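Local coordinates for protein FkbI (Streptomyces hygroscopicus, PDB 1R2J), which is an FAD-binding member of the acyl-CoA dehydrogenase family that probably oxidises an ACP-bound acyl group in making the methoxymalonyl extender unit of the polyketide FK520, at residues A[40-49]-A[94-102]; A[84-93]-A[203-211]. All blocks are in the same frame, centred on the assembly; numbering follows the deposited sequence.

Interaction 1 (A[40-49]-A[94-102])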
# COMPACT_ATOMS: atom_id res chain seq x y z
N CYS A 40 -7.73 -8.40 -1.03
CA CYS A 40 -7.11 -9.59 -0.45
C CYS A 40 -6.96 -10.67 -1.51
O CYS A 40 -6.70 -11.83 -1.18
CB CYS A 40 -8.04 -10.16 0.62
SG CYS A 40 -7.41 -10.22 2.25
N ALA A 41 -7.16 -10.30 -2.77
CA ALA A 41 -7.15 -11.24 -3.89
C ALA A 41 -6.17 -12.41 -3.89
O ALA A 41 -6.52 -13.48 -4.39
CB ALA A 41 -7.03 -10.46 -5.20
N GLU A 42 -4.97 -12.24 -3.35
CA GLU A 42 -3.99 -13.33 -3.35
C GLU A 42 -4.20 -14.40 -2.29
O GLU A 42 -3.52 -15.43 -2.30
CB GLU A 42 -2.57 -12.75 -3.26
CG GLU A 42 -2.10 -12.13 -4.56
CD GLU A 42 -0.76 -11.42 -4.44
OE1 GLU A 42 0.17 -11.99 -3.84
OE2 GLU A 42 -0.65 -10.28 -4.94
N VAL A 43 -5.14 -14.18 -1.38
CA VAL A 43 -5.41 -15.17 -0.34
C VAL A 43 -5.96 -16.44 -0.98
O VAL A 43 -6.85 -16.39 -1.84
CB VAL A 43 -6.40 -14.62 0.71
CG1 VAL A 43 -6.88 -15.74 1.64
CG2 VAL A 43 -5.72 -13.53 1.52
N ALA A 44 -5.41 -17.58 -0.57
CA ALA A 44 -5.81 -18.89 -1.07
C ALA A 44 -7.30 -19.15 -0.90
O ALA A 44 -7.93 -18.63 0.02
CB ALA A 44 -5.00 -19.97 -0.37
N ALA A 45 -7.86 -19.96 -1.80
CA ALA A 45 -9.28 -20.29 -1.76
C ALA A 45 -9.65 -21.05 -0.49
O ALA A 45 -10.77 -20.93 0.01
CB ALA A 45 -9.66 -21.11 -2.99
N GLU A 46 -8.70 -21.82 0.04
CA GLU A 46 -8.92 -22.60 1.25
C GLU A 46 -9.35 -21.72 2.42
O GLU A 46 -9.95 -22.21 3.38
CB GLU A 46 -7.65 -23.36 1.62
CG GLU A 46 -7.28 -24.45 0.63
CD GLU A 46 -5.97 -25.13 0.97
OE1 GLU A 46 -5.61 -26.11 0.29
OE2 GLU A 46 -5.30 -24.69 1.93
N HIS A 47 -9.05 -20.43 2.34
CA HIS A 47 -9.41 -19.51 3.41
C HIS A 47 -10.49 -18.56 2.91
O HIS A 47 -10.75 -17.52 3.51
CB HIS A 47 -8.17 -18.72 3.86
CG HIS A 47 -7.05 -19.60 4.34
ND1 HIS A 47 -7.10 -20.30 5.53
CD2 HIS A 47 -5.85 -19.90 3.78
CE1 HIS A 47 -5.99 -21.00 5.67
NE2 HIS A 47 -5.22 -20.78 4.63
N GLY A 48 -11.12 -18.94 1.81
CA GLY A 48 -12.17 -18.12 1.25
C GLY A 48 -11.64 -17.00 0.38
O GLY A 48 -12.37 -16.08 0.02
N GLY A 49 -10.36 -17.08 0.03
CA GLY A 49 -9.76 -16.05 -0.80
C GLY A 49 -9.98 -16.32 -2.28
O GLY A 49 -10.50 -17.37 -2.66
N ARG A 94 -3.50 -18.91 10.52
CA ARG A 94 -3.84 -18.56 9.15
C ARG A 94 -5.31 -18.88 8.87
O ARG A 94 -6.00 -18.12 8.20
CB ARG A 94 -2.95 -19.33 8.16
CG ARG A 94 -3.19 -20.83 8.13
CD ARG A 94 -2.46 -21.48 6.95
NE ARG A 94 -1.02 -21.25 6.99
CZ ARG A 94 -0.14 -22.08 7.53
NH1 ARG A 94 -0.54 -23.21 8.09
NH2 ARG A 94 1.15 -21.79 7.50
N ALA A 95 -5.77 -20.01 9.41
CA ALA A 95 -7.15 -20.45 9.21
C ALA A 95 -8.18 -19.49 9.81
O ALA A 95 -9.27 -19.32 9.27
CB ALA A 95 -7.34 -21.84 9.79
N THR A 96 -7.83 -18.87 10.93
CA THR A 96 -8.75 -17.95 11.59
C THR A 96 -8.73 -16.53 11.01
O THR A 96 -9.77 -16.00 10.62
CB THR A 96 -8.44 -17.86 13.10
OG1 THR A 96 -8.43 -19.17 13.67
CG2 THR A 96 -9.48 -17.01 13.81
N PHE A 97 -7.55 -15.94 10.95
CA PHE A 97 -7.41 -14.57 10.45
C PHE A 97 -7.68 -14.37 8.96
O PHE A 97 -8.36 -13.42 8.58
CB PHE A 97 -6.02 -14.05 10.80
CG PHE A 97 -5.75 -14.01 12.28
CD1 PHE A 97 -6.55 -13.25 13.13
CD2 PHE A 97 -4.70 -14.74 12.83
CE1 PHE A 97 -6.31 -13.21 14.50
CE2 PHE A 97 -4.45 -14.70 14.20
CZ PHE A 97 -5.25 -13.94 15.03
N LEU A 98 -7.16 -15.26 8.13
CA LEU A 98 -7.36 -15.13 6.69
C LEU A 98 -8.83 -15.17 6.28
O LEU A 98 -9.25 -14.44 5.38
CB LEU A 98 -6.56 -16.20 5.94
CG LEU A 98 -5.03 -16.01 5.96
CD1 LEU A 98 -4.36 -17.20 5.30
CD2 LEU A 98 -4.64 -14.74 5.24
N LYS A 99 -9.62 -16.01 6.95
CA LYS A 99 -11.04 -16.12 6.61
C LYS A 99 -11.79 -14.83 6.97
O LYS A 99 -12.74 -14.45 6.30
CB LYS A 99 -11.68 -17.31 7.34
CG LYS A 99 -12.04 -17.01 8.79
CD LYS A 99 -13.54 -16.76 8.97
CE LYS A 99 -14.40 -17.97 8.58
NZ LYS A 99 -15.86 -17.73 8.75
N GLU A 100 -11.36 -14.18 8.05
CA GLU A 100 -11.99 -12.94 8.45
C GLU A 100 -11.65 -11.80 7.49
O GLU A 100 -12.47 -10.90 7.27
CB GLU A 100 -11.58 -12.56 9.88
CG GLU A 100 -12.01 -13.58 10.92
CD GLU A 100 -11.98 -13.03 12.33
OE1 GLU A 100 -12.00 -13.83 13.29
OE2 GLU A 100 -11.94 -11.78 12.48
N LEU A 101 -10.45 -11.83 6.93
CA LEU A 101 -10.01 -10.79 6.00
C LEU A 101 -10.64 -10.95 4.62
O LEU A 101 -10.34 -10.19 3.69
CB LEU A 101 -8.48 -10.79 5.87
CG LEU A 101 -7.67 -10.50 7.14
CD1 LEU A 101 -6.19 -10.52 6.80
CD2 LEU A 101 -8.07 -9.15 7.72
N THR A 102 -11.50 -11.95 4.48
CA THR A 102 -12.16 -12.21 3.21
C THR A 102 -13.64 -12.58 3.49
O THR A 102 -14.26 -13.30 2.73
CB THR A 102 -11.46 -13.37 2.46
OG1 THR A 102 -11.75 -14.60 3.12
CG2 THR A 102 -9.99 -13.16 2.40
O HOH W 1 -8.85 -18.51 6.81
O HOH W 2 -14.93 -15.88 2.00
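His47 lies against helix 91-100 and meets Leu98, Arg94 and Ala95. The apolar part centres on its ring. Leu98 CD1 sits over one face, 3.7 Å from the ring centroid, in a CH-pi contact. It is offset toward the rim, nearest CD2 of His47. With CG of His47 anti to the carbonyl carbon (chi1 -58°), the ring is carried onto the helix. Arg94 passes the ring with its aliphatic part, CD lying 3.7 Å from His47 NE2. Its guanidinium plane is turned 42° from the ring. Deeper in, Val43 divides its branches. CG2 packs on Leu98 CD2, and CG1 meets Thr102 CG2 tip to tip at 4.1 Å. Cys40 SG rests on Leu101 CB.

The direct polar contacts are weak. Thr102 OG1 is 3.1 Å from His47 O, a weak bond. Gly48 O, Leu98 O and Lys99 O are also within its reach, so its one proton has no settled acceptor. His47 O also receives a CA-H...O contact from Lys99 CA. Two waters bridge the segments. One is 2.8 Å from His47 ND1 and donates to Arg94 O and Ala95 O. The other donates to Gly48 O and Thr102 O. Within the loop, Ala44 O accepts from both His47 N and Gly49 N.

Helix 69-88 adds Ala82 beside Val43 and Leu101. The contact packs the loop between helices 27-35 and 54-67 along helix 91-100 to its C-terminal end, within the helical N-terminal domain of the acyl-CoA dehydrogenase fold.

Interaction 2 (A[84-93]-A[203-211])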
# COMPACT_ATOMS: atom_id res chain seq x y z
N THR A 84 1.36 -11.29 5.72
CA THR A 84 2.13 -11.41 6.96
C THR A 84 1.64 -12.58 7.81
O THR A 84 2.45 -13.33 8.37
CB THR A 84 2.03 -10.10 7.78
OG1 THR A 84 2.54 -9.01 7.00
CG2 THR A 84 2.83 -10.22 9.07
N VAL A 85 0.33 -12.75 7.91
CA VAL A 85 -0.23 -13.83 8.71
C VAL A 85 -0.03 -15.20 8.07
O VAL A 85 0.21 -16.19 8.76
CB VAL A 85 -1.73 -13.61 8.99
CG1 VAL A 85 -2.28 -14.76 9.81
CG2 VAL A 85 -1.94 -12.29 9.73
N GLN A 86 -0.13 -15.26 6.75
CA GLN A 86 0.03 -16.55 6.11
C GLN A 86 1.51 -16.90 5.88
O GLN A 86 1.83 -18.02 5.48
CB GLN A 86 -0.77 -16.56 4.80
CG GLN A 86 -0.01 -16.19 3.57
CD GLN A 86 0.61 -17.40 2.93
OE1 GLN A 86 -0.06 -18.42 2.74
NE2 GLN A 86 1.89 -17.31 2.59
N ARG A 87 2.40 -15.95 6.16
CA ARG A 87 3.83 -16.19 6.00
C ARG A 87 4.47 -16.51 7.35
O ARG A 87 5.48 -17.21 7.42
CB ARG A 87 4.51 -14.96 5.39
CG ARG A 87 6.00 -15.16 5.08
CD ARG A 87 6.22 -16.23 4.01
NE ARG A 87 7.63 -16.59 3.85
CZ ARG A 87 8.07 -17.53 3.01
NH1 ARG A 87 7.21 -18.20 2.25
NH2 ARG A 87 9.37 -17.80 2.93
N LEU A 88 3.87 -16.00 8.42
CA LEU A 88 4.36 -16.19 9.78
C LEU A 88 3.45 -17.06 10.65
O LEU A 88 3.92 -17.95 11.37
CB LEU A 88 4.55 -14.83 10.46
CG LEU A 88 5.39 -13.78 9.74
CD1 LEU A 88 5.38 -12.48 10.54
CD2 LEU A 88 6.81 -14.28 9.56
N GLY A 89 2.14 -16.81 10.59
CA GLY A 89 1.20 -17.58 11.39
C GLY A 89 1.24 -19.07 11.14
O GLY A 89 1.81 -19.54 10.15
N ASP A 90 0.62 -19.84 12.04
CA ASP A 90 0.59 -21.29 11.89
C ASP A 90 -0.70 -21.71 11.17
O ASP A 90 -1.36 -20.89 10.54
CB ASP A 90 0.67 -21.99 13.26
CG ASP A 90 -0.40 -21.53 14.22
OD1 ASP A 90 -1.58 -21.46 13.82
OD2 ASP A 90 -0.08 -21.25 15.40
N ALA A 91 -1.03 -22.99 11.27
CA ALA A 91 -2.22 -23.53 10.63
C ALA A 91 -3.50 -22.93 11.21
O ALA A 91 -4.39 -22.51 10.46
CB ALA A 91 -2.25 -25.05 10.77
N GLY A 92 -3.59 -22.90 12.53
CA GLY A 92 -4.78 -22.35 13.18
C GLY A 92 -4.88 -20.85 13.03
O GLY A 92 -5.98 -20.30 12.89
N GLN A 93 -3.74 -20.17 13.06
CA GLN A 93 -3.70 -18.72 12.93
C GLN A 93 -4.09 -18.28 11.53
O GLN A 93 -4.93 -17.39 11.36
CB GLN A 93 -2.30 -18.21 13.27
CG GLN A 93 -2.10 -18.04 14.77
CD GLN A 93 -0.66 -17.83 15.16
OE1 GLN A 93 -0.37 -17.39 16.27
NE2 GLN A 93 0.26 -18.15 14.25
N ALA A 203 -2.50 -15.44 23.84
CA ALA A 203 -1.17 -15.82 23.39
C ALA A 203 -1.25 -16.24 21.93
O ALA A 203 -0.26 -16.18 21.19
CB ALA A 203 -0.63 -16.96 24.25
N GLY A 204 -2.44 -16.67 21.51
CA GLY A 204 -2.64 -17.10 20.14
C GLY A 204 -2.61 -15.96 19.14
O GLY A 204 -2.54 -16.19 17.93
N ALA A 205 -2.68 -14.74 19.65
CA ALA A 205 -2.67 -13.55 18.80
C ALA A 205 -1.28 -13.32 18.25
O ALA A 205 -1.12 -12.73 17.18
CB ALA A 205 -3.12 -12.34 19.60
N VAL A 206 -0.27 -13.80 18.98
CA VAL A 206 1.11 -13.65 18.55
C VAL A 206 1.47 -14.72 17.53
O VAL A 206 1.59 -15.89 17.86
CB VAL A 206 2.07 -13.75 19.74
CG1 VAL A 206 3.49 -13.48 19.29
CG2 VAL A 206 1.66 -12.76 20.82
N LEU A 207 1.65 -14.30 16.29
CA LEU A 207 1.98 -15.22 15.20
C LEU A 207 3.19 -16.09 15.52
O LEU A 207 4.13 -15.65 16.17
CB LEU A 207 2.22 -14.43 13.91
CG LEU A 207 1.01 -13.65 13.37
CD1 LEU A 207 1.44 -12.83 12.17
CD2 LEU A 207 -0.11 -14.61 13.00
N ALA A 208 3.14 -17.34 15.06
CA ALA A 208 4.23 -18.28 15.27
C ALA A 208 5.42 -17.79 14.46
O ALA A 208 5.26 -17.17 13.41
CB ALA A 208 3.82 -19.67 14.82
N GLY A 209 6.63 -18.07 14.93
CA GLY A 209 7.79 -17.60 14.20
C GLY A 209 8.10 -16.18 14.61
O GLY A 209 8.95 -15.52 14.02
N SER A 210 7.40 -15.69 15.63
CA SER A 210 7.62 -14.36 16.16
C SER A 210 8.88 -14.36 17.01
O SER A 210 8.99 -13.59 17.97
CB SER A 210 6.44 -13.91 17.03
OG SER A 210 5.40 -13.32 16.27
N GLY A 211 9.83 -15.23 16.68
CA GLY A 211 11.06 -15.30 17.45
C GLY A 211 12.30 -14.97 16.65
O GLY A 211 13.39 -14.82 17.21
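Leu207 packs against Val85, Leu88 and Gly89 in a contact between the helical N-terminal domain and the loop that leads from strand 199-202 to helix 219-248. This leucine is its apolar centre, and Gln93 forms a polar flank. The leucine enters where helix 69-88 ends and helix 91-100 begins. Its two methyls divide the work. CD2 touches Gly89 CA at 3.6 Å and Val85 CG1 at 3.9 Å, and the valine and leucine side chains cross at about a right angle. CD1 reaches along the helix to Leu88 CB (4.1 Å) and Thr84 O. CG of Leu207 is anti to its carbonyl carbon (chi1 -63°), which sets this fork against the helix end. Gly89, whose CA is 4.5 Å from Leu207 CA, offers bare backbone to the leucine.

Ala208 CB lies 4.2 Å from Asp90 CB. Gln93 extends from helix 91-100 to the loop backbone near Gly204, Val206 and Ala208. Gln93 N donates to the N-cap residue at Asp90 OD1 (2.6 Å, nearly straight at 164°). Leu207 to Ser210 form a type II turn, and Ser210 OG donates to Leu207 O at 2.7 Å.

This is a domain interface of the acyl-CoA dehydrogenase fold. The loop after strand 199-202, bonded to strand 164-169, lodges where helix 69-88 ends and Asp90 N-caps helix 91-100. Thr84, at its edge, has its side chain about 5 Å from that of the FAD-binding Val109.

Overall arrangement
From the N terminus, the chain runs through helix 27-35 into the loop 40-49, then through helices 54-67 and 69-88. Helix 91-100 closes the first circuit at interaction 1, within the N-terminal domain. Segment 84-93 has already been passed before that closure. Its partner 203-211 comes only after the strands between 107 and 202, so the two contacts cross. Interaction 2 thus closes the longer circuit, of strands and loops, just ahead of helix 219-248. Both use helix 91-100, interaction 2 at its start and interaction 1 from its middle to its end. They also touch directly, through Leu98 with Gln86 and Phe97 with Val85. Together they connect a helical-domain loop, the helix pair and the loop before helix 219-248.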